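Local coordinates for competence protein ComEA-related protein (Thermus thermophilus, PDB 2DUY) that is of unknown function but, as a small helix-hairpin-helix protein related to the competence protein ComEA, probably binds DNA, at residues A[19-24]-A[50-55]; A[47-50]-A[56-59]. All coordinates share one frame; numbering follows the deposited sequence.

Contact 1: residues A[19-24]-A[50-55]; sequences VSLNEA and ARVEDL
L21 reaches across to V52 and L55 with a single isobutyl group, and that group carries the contact. Its CB is directed at the 50-55 segment. The first torsion (chi1 -72°) sets the direction in which CG leaves, beside the backbone N, and chi2 of 178° carries CD1 straight on. L21 CD1 lies 3.9 Å from V52 CA and 4.2 Å from V52 CG2. The other methyl goes to the second residue, with L21 CD2 4.1 Å from L55 CD1, and here the two leucine side chains cross at about a right angle. The interaction is apolar packing throughout, and most of it is buried.

Each backbone is shaped by its own polar bonds. S20 OG accepts from the backbone N of E23 at 3.0 Å, an ST motif in the turn that follows strand 19-20. In the other segment A50 N uses the anti lone pair of D54 OD2 at 2.9 Å, while R51 N meets that oxygen from above the carboxylate plane (53° out of it). R51 NE forms a salt bridge of 2.8 Å with D54 OD1, also from above that plane, with D54 nearly in the guanidinium plane. L73 of strand 73-74 touches L21, V52 and L55 alike, and L66 of helix 63-69 adds to V52 and L55. This apolar core joins the short parallel strand pair to the loop and 3-10 turn between helices 37-45 and 63-69, and fits a compact tandem helix-hairpin-helix domain.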
ATOM      1  N   VAL A  19       0.402   6.130   5.192  1.00 23.18           N
ATOM      2  CA  VAL A  19       0.499   6.320   3.744  1.00 21.67           C
ATOM      3  C   VAL A  19      -0.865   6.085   3.095  1.00 21.15           C
ATOM      4  O   VAL A  19      -1.524   5.086   3.392  1.00 19.11           O
ATOM      5  CB  VAL A  19       1.524   5.334   3.133  1.00 23.74           C
ATOM      6  CG1 VAL A  19       1.568   5.489   1.622  1.00 24.18           C
ATOM      7  CG2 VAL A  19       2.907   5.579   3.730  1.00 25.41           C
ATOM      8  N   SER A  20      -1.278   7.005   2.220  1.00 19.92           N
ATOM      9  CA  SER A  20      -2.565   6.913   1.522  1.00 18.83           C
ATOM     10  C   SER A  20      -2.504   5.979   0.316  1.00 18.65           C
ATOM     11  O   SER A  20      -1.712   6.204  -0.601  1.00 17.63           O
ATOM     12  CB  SER A  20      -3.006   8.298   1.038  1.00 20.29           C
ATOM     13  OG  SER A  20      -4.126   8.193   0.167  1.00 18.49           O
ATOM     14  N   LEU A  21      -3.345   4.946   0.310  1.00 14.87           N
ATOM     15  CA  LEU A  21      -3.363   4.003  -0.797  1.00 15.38           C
ATOM     16  C   LEU A  21      -3.759   4.699  -2.086  1.00 14.75           C
ATOM     17  O   LEU A  21      -3.292   4.326  -3.151  1.00 15.04           O
ATOM     18  CB  LEU A  21      -4.347   2.842  -0.542  1.00 15.14           C
ATOM     19  CG  LEU A  21      -3.900   1.829   0.517  1.00 19.43           C
ATOM     20  CD1 LEU A  21      -4.971   0.781   0.706  1.00 19.04           C
ATOM     21  CD2 LEU A  21      -2.585   1.179   0.081  1.00 19.80           C
ATOM     22  N   ASN A  22      -4.600   5.719  -1.970  1.00 15.93           N
ATOM     23  CA  ASN A  22      -5.096   6.450  -3.134  1.00 14.67           C
ATOM     24  C   ASN A  22      -4.228   7.583  -3.649  1.00 16.55           C
ATOM     25  O   ASN A  22      -4.266   7.908  -4.841  1.00 16.53           O
ATOM     26  CB  ASN A  22      -6.474   7.040  -2.832  1.00 15.36           C
ATOM     27  CG  ASN A  22      -7.568   6.000  -2.856  1.00 15.46           C
ATOM     28  OD1 ASN A  22      -7.486   5.019  -3.595  1.00 15.65           O
ATOM     29  ND2 ASN A  22      -8.621   6.224  -2.069  1.00 15.53           N
ATOM     30  N   GLU A  23      -3.437   8.178  -2.766  1.00 16.94           N
ATOM     31  CA  GLU A  23      -2.645   9.333  -3.161  1.00 17.40           C
ATOM     32  C   GLU A  23      -1.124   9.220  -3.185  1.00 18.08           C
ATOM     33  O   GLU A  23      -0.450  10.100  -3.719  1.00 19.41           O
ATOM     34  CB  GLU A  23      -3.075  10.515  -2.286  1.00 20.45           C
ATOM     35  CG  GLU A  23      -4.588  10.744  -2.301  1.00 27.87           C
ATOM     36  CD  GLU A  23      -5.030  11.864  -1.380  1.00 34.33           C
ATOM     37  OE1 GLU A  23      -4.569  11.892  -0.220  1.00 38.63           O
ATOM     38  OE2 GLU A  23      -5.847  12.710  -1.811  1.00 38.08           O
ATOM     39  N   ALA A  24      -0.572   8.151  -2.627  1.00 16.19           N
ATOM     40  CA  ALA A  24       0.882   7.990  -2.617  1.00 19.00           C
ATOM     41  C   ALA A  24       1.481   7.785  -4.004  1.00 18.45           C
ATOM     42  O   ALA A  24       0.828   7.260  -4.903  1.00 19.03           O
ATOM     43  CB  ALA A  24       1.259   6.817  -1.730  1.00 20.06           C
ATOM     44  N   ALA A  50     -11.780   2.191  -1.368  1.00 14.65           N
ATOM     45  CA  ALA A  50     -12.738   2.820  -0.453  1.00 16.46           C
ATOM     46  C   ALA A  50     -12.290   2.562   0.983  1.00 15.50           C
ATOM     47  O   ALA A  50     -12.585   3.341   1.890  1.00 15.80           O
ATOM     48  CB  ALA A  50     -14.147   2.261  -0.680  1.00 17.50           C
ATOM     49  N   ARG A  51     -11.589   1.449   1.185  1.00 14.25           N
ATOM     50  CA  ARG A  51     -11.056   1.095   2.492  1.00 12.91           C
ATOM     51  C   ARG A  51      -9.770   0.306   2.272  1.00 12.70           C
ATOM     52  O   ARG A  51      -9.532  -0.218   1.181  1.00 10.33           O
ATOM     53  CB  ARG A  51     -12.070   0.281   3.322  1.00 12.84           C
ATOM     54  CG  ARG A  51     -12.433  -1.122   2.770  1.00 15.00           C
ATOM     55  CD  ARG A  51     -13.827  -1.157   2.146  1.00 14.78           C
ATOM     56  NE  ARG A  51     -14.173  -2.489   1.620  1.00 13.59           N
ATOM     57  CZ  ARG A  51     -14.882  -3.407   2.271  1.00 15.60           C
ATOM     58  NH1 ARG A  51     -15.338  -3.162   3.492  1.00 15.76           N
ATOM     59  NH2 ARG A  51     -15.144  -4.584   1.695  1.00 14.31           N
ATOM     60  N   VAL A  52      -8.935   0.228   3.301  1.00 10.37           N
ATOM     61  CA  VAL A  52      -7.670  -0.479   3.178  1.00 11.57           C
ATOM     62  C   VAL A  52      -7.872  -1.943   2.827  1.00 13.46           C
ATOM     63  O   VAL A  52      -7.053  -2.545   2.137  1.00 14.18           O
ATOM     64  CB  VAL A  52      -6.844  -0.343   4.476  1.00 12.09           C
ATOM     65  CG1 VAL A  52      -5.628  -1.243   4.436  1.00 11.84           C
ATOM     66  CG2 VAL A  52      -6.401   1.118   4.639  1.00 11.88           C
ATOM     67  N   GLU A  53      -8.985  -2.516   3.273  1.00 13.39           N
ATOM     68  CA  GLU A  53      -9.231  -3.917   2.982  1.00 15.31           C
ATOM     69  C   GLU A  53      -9.434  -4.176   1.494  1.00 14.25           C
ATOM     70  O   GLU A  53      -9.368  -5.325   1.052  1.00 14.44           O
ATOM     71  CB  GLU A  53     -10.439  -4.406   3.776  1.00 18.12           C
ATOM     72  CG  GLU A  53     -10.279  -5.794   4.366  1.00 25.66           C
ATOM     73  CD  GLU A  53      -9.009  -5.961   5.191  1.00 26.52           C
ATOM     74  OE1 GLU A  53      -8.388  -4.949   5.603  1.00 29.07           O
ATOM     75  OE2 GLU A  53      -8.639  -7.122   5.439  1.00 29.24           O
ATOM     76  N   ASP A  54      -9.676  -3.124   0.717  1.00 12.19           N
ATOM     77  CA  ASP A  54      -9.858  -3.304  -0.719  1.00 13.64           C
ATOM     78  C   ASP A  54      -8.527  -3.671  -1.371  1.00 13.57           C
ATOM     79  O   ASP A  54      -8.483  -4.054  -2.535  1.00 13.35           O
ATOM     80  CB  ASP A  54     -10.443  -2.047  -1.380  1.00 12.58           C
ATOM     81  CG  ASP A  54     -11.896  -1.797  -0.988  1.00 16.12           C
ATOM     82  OD1 ASP A  54     -12.627  -2.765  -0.700  1.00 15.61           O
ATOM     83  OD2 ASP A  54     -12.324  -0.625  -0.991  1.00 15.21           O
ATOM     84  N   LEU A  55      -7.440  -3.568  -0.615  1.00 13.41           N
ATOM     85  CA  LEU A  55      -6.125  -3.917  -1.146  1.00 14.37           C
ATOM     86  C   LEU A  55      -6.087  -5.398  -1.514  1.00 15.15           C
ATOM     87  O   LEU A  55      -5.214  -5.841  -2.273  1.00 17.27           O
ATOM     88  CB  LEU A  55      -5.050  -3.604  -0.110  1.00 15.75           C
ATOM     89  CG  LEU A  55      -3.610  -3.491  -0.585  1.00 19.17           C
ATOM     90  CD1 LEU A  55      -3.492  -2.404  -1.682  1.00 18.26           C
ATOM     91  CD2 LEU A  55      -2.743  -3.136   0.621  1.00 18.69           C
TER

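Contact 2: residues A[47-50]-A[56-59]; sequences RPYA and LKVK
The aliphatic end of K57 lies against the ring of Y49, with K57 CE 3.4 Å from Y49 CE2 and 3.8 Å from Y49 CD2. The methylene approaches obliquely. V58 meets the same residue differently: its CG2 methyl sits at the ring edge, near the ring plane, with V58 CG2 3.4 Å from Y49 OH and 4.2 Å from Y49 CZ. The two neighbouring residues thus touch different parts of the tyrosine, K57 the CD2-CE2 side of the ring and V58 the hydroxyl end of the side chain.

The lysine is turned at chi1 and bent at chi3 but otherwise extended. With CG between the backbone N and the carbonyl carbon (chi1 74°) and the further bend at chi3 (134°), the chain passes the ring and brings its ammonium group to the backbone at the start of the loop. There K57 NZ has its main partner in the carbonyl oxygen of G46, and K57 NZ also makes a weak hydrogen bond of 3.3 Å to P48 O, so two backbone carbonyls share the charged end. The peptide bond before P48 is cis.

The tyrosine is fixed at both ends, since its OH is hydrogen-bonded to I43 O and its backbone N donates to N22 OD1. L21 and D54 also touch its side chain. Through I43 the ring is tied to helix 37-45, and R42 of that helix also bonds K59 O; the contact therefore closes the connection leading from helix 37-45 toward helix 63-69 upon itself, beside the turn that follows strand 19-20.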
ATOM      1  N   ARG A  47      -6.498   1.628  -8.084  1.00 12.78           N
ATOM      2  CA  ARG A  47      -7.216   2.755  -7.480  1.00 11.73           C
ATOM      3  C   ARG A  47      -8.553   3.008  -8.164  1.00 11.79           C
ATOM      4  O   ARG A  47      -8.693   2.749  -9.356  1.00 14.53           O
ATOM      5  CB  ARG A  47      -6.361   4.021  -7.556  1.00 11.35           C
ATOM      6  CG  ARG A  47      -5.176   3.976  -6.607  1.00  9.19           C
ATOM      7  CD  ARG A  47      -4.169   5.094  -6.828  1.00 12.73           C
ATOM      8  NE  ARG A  47      -3.143   4.996  -5.791  1.00 13.33           N
ATOM      9  CZ  ARG A  47      -2.012   5.692  -5.755  1.00 13.62           C
ATOM     10  NH1 ARG A  47      -1.719   6.564  -6.717  1.00 13.54           N
ATOM     11  NH2 ARG A  47      -1.175   5.517  -4.735  1.00 15.34           N
ATOM     12  N   PRO A  48      -9.538   3.550  -7.434  1.00 12.47           N
ATOM     13  CA  PRO A  48      -9.496   3.945  -6.025  1.00 11.84           C
ATOM     14  C   PRO A  48      -9.843   2.831  -5.046  1.00 13.36           C
ATOM     15  O   PRO A  48     -10.461   1.833  -5.417  1.00 13.69           O
ATOM     16  CB  PRO A  48     -10.527   5.068  -5.961  1.00 13.22           C
ATOM     17  CG  PRO A  48     -11.593   4.552  -6.866  1.00 14.99           C
ATOM     18  CD  PRO A  48     -10.805   3.993  -8.056  1.00 13.62           C
ATOM     19  N   TYR A  49      -9.436   3.033  -3.796  1.00 11.65           N
ATOM     20  CA  TYR A  49      -9.722   2.115  -2.696  1.00 13.05           C
ATOM     21  C   TYR A  49     -10.685   2.845  -1.760  1.00 14.72           C
ATOM     22  O   TYR A  49     -10.445   4.004  -1.413  1.00 17.60           O
ATOM     23  CB  TYR A  49      -8.435   1.771  -1.930  1.00 12.01           C
ATOM     24  CG  TYR A  49      -7.417   1.067  -2.796  1.00 12.05           C
ATOM     25  CD1 TYR A  49      -6.412   1.777  -3.453  1.00 14.84           C
ATOM     26  CD2 TYR A  49      -7.526  -0.298  -3.043  1.00 13.39           C
ATOM     27  CE1 TYR A  49      -5.550   1.136  -4.334  1.00 11.32           C
ATOM     28  CE2 TYR A  49      -6.677  -0.943  -3.920  1.00 12.21           C
ATOM     29  CZ  TYR A  49      -5.692  -0.221  -4.566  1.00 12.86           C
ATOM     30  OH  TYR A  49      -4.868  -0.864  -5.450  1.00 13.27           O
ATOM     31  N   ALA A  50     -11.780   2.191  -1.368  1.00 14.65           N
ATOM     32  CA  ALA A  50     -12.738   2.820  -0.453  1.00 16.46           C
ATOM     33  C   ALA A  50     -12.290   2.562   0.983  1.00 15.50           C
ATOM     34  O   ALA A  50     -12.585   3.341   1.890  1.00 15.80           O
ATOM     35  CB  ALA A  50     -14.147   2.261  -0.680  1.00 17.50           C
ATOM     36  N   LEU A  56      -7.034  -6.168  -0.986  1.00 14.13           N
ATOM     37  CA  LEU A  56      -7.087  -7.592  -1.299  1.00 16.05           C
ATOM     38  C   LEU A  56      -7.435  -7.831  -2.769  1.00 16.79           C
ATOM     39  O   LEU A  56      -7.394  -8.972  -3.236  1.00 17.74           O
ATOM     40  CB  LEU A  56      -8.091  -8.321  -0.394  1.00 15.47           C
ATOM     41  CG  LEU A  56      -7.625  -8.472   1.060  1.00 16.11           C
ATOM     42  CD1 LEU A  56      -8.692  -9.167   1.890  1.00 14.26           C
ATOM     43  CD2 LEU A  56      -6.322  -9.288   1.081  1.00 15.87           C
ATOM     44  N   LYS A  57      -7.776  -6.772  -3.501  1.00 15.15           N
ATOM     45  CA  LYS A  57      -8.070  -6.945  -4.925  1.00 15.34           C
ATOM     46  C   LYS A  57      -6.779  -6.932  -5.742  1.00 14.43           C
ATOM     47  O   LYS A  57      -6.789  -7.258  -6.926  1.00 15.56           O
ATOM     48  CB  LYS A  57      -8.986  -5.839  -5.453  1.00 17.60           C
ATOM     49  CG  LYS A  57      -8.319  -4.489  -5.633  1.00 19.67           C
ATOM     50  CD  LYS A  57      -9.226  -3.549  -6.417  1.00 23.51           C
ATOM     51  CE  LYS A  57      -9.308  -2.183  -5.772  1.00 24.55           C
ATOM     52  NZ  LYS A  57     -10.219  -1.277  -6.537  1.00 23.82           N
ATOM     53  N   VAL A  58      -5.669  -6.569  -5.104  1.00 14.08           N
ATOM     54  CA  VAL A  58      -4.385  -6.495  -5.799  1.00 14.67           C
ATOM     55  C   VAL A  58      -3.687  -7.843  -5.825  1.00 16.72           C
ATOM     56  O   VAL A  58      -3.507  -8.471  -4.784  1.00 15.24           O
ATOM     57  CB  VAL A  58      -3.449  -5.478  -5.129  1.00 15.52           C
ATOM     58  CG1 VAL A  58      -2.134  -5.405  -5.891  1.00 14.72           C
ATOM     59  CG2 VAL A  58      -4.117  -4.117  -5.087  1.00 13.75           C
ATOM     60  N   LYS A  59      -3.296  -8.289  -7.016  1.00 17.98           N
ATOM     61  CA  LYS A  59      -2.632  -9.583  -7.130  1.00 19.56           C
ATOM     62  C   LYS A  59      -1.311  -9.526  -6.381  1.00 21.07           C
ATOM     63  O   LYS A  59      -0.527  -8.598  -6.566  1.00 20.92           O
ATOM     64  CB  LYS A  59      -2.388  -9.934  -8.603  1.00 19.72           C
ATOM     65  CG  LYS A  59      -1.893 -11.362  -8.840  1.00 23.38           C
ATOM     66  CD  LYS A  59      -1.840 -11.683 -10.341  1.00 25.85           C
ATOM     67  CE  LYS A  59      -1.687 -13.180 -10.613  1.00 28.65           C
ATOM     68  NZ  LYS A  59      -0.419 -13.742 -10.072  1.00 30.46           N
TER

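Contact 1 is the more buried of the two, a wholly apolar meeting of leucine and valine against L73 of strand 73-74, whereas contact 2 is partly exposed and mixes a buried tyrosine and valine with a lysine at the surface. Both use the connection between helices 37-45 and 63-69: contact 1 joins it to the region after strand 19-20, contact 2 folds it back on itself. Their centres are 7 Å apart. R47 bridges them, with R47 NE 2.7 Å from L21 O and R47 NH2 2.7 Å from A24 O, both probable hydrogen bonds. Polar bonds thus run between segments in contact 2, but in contact 1 only within each segment.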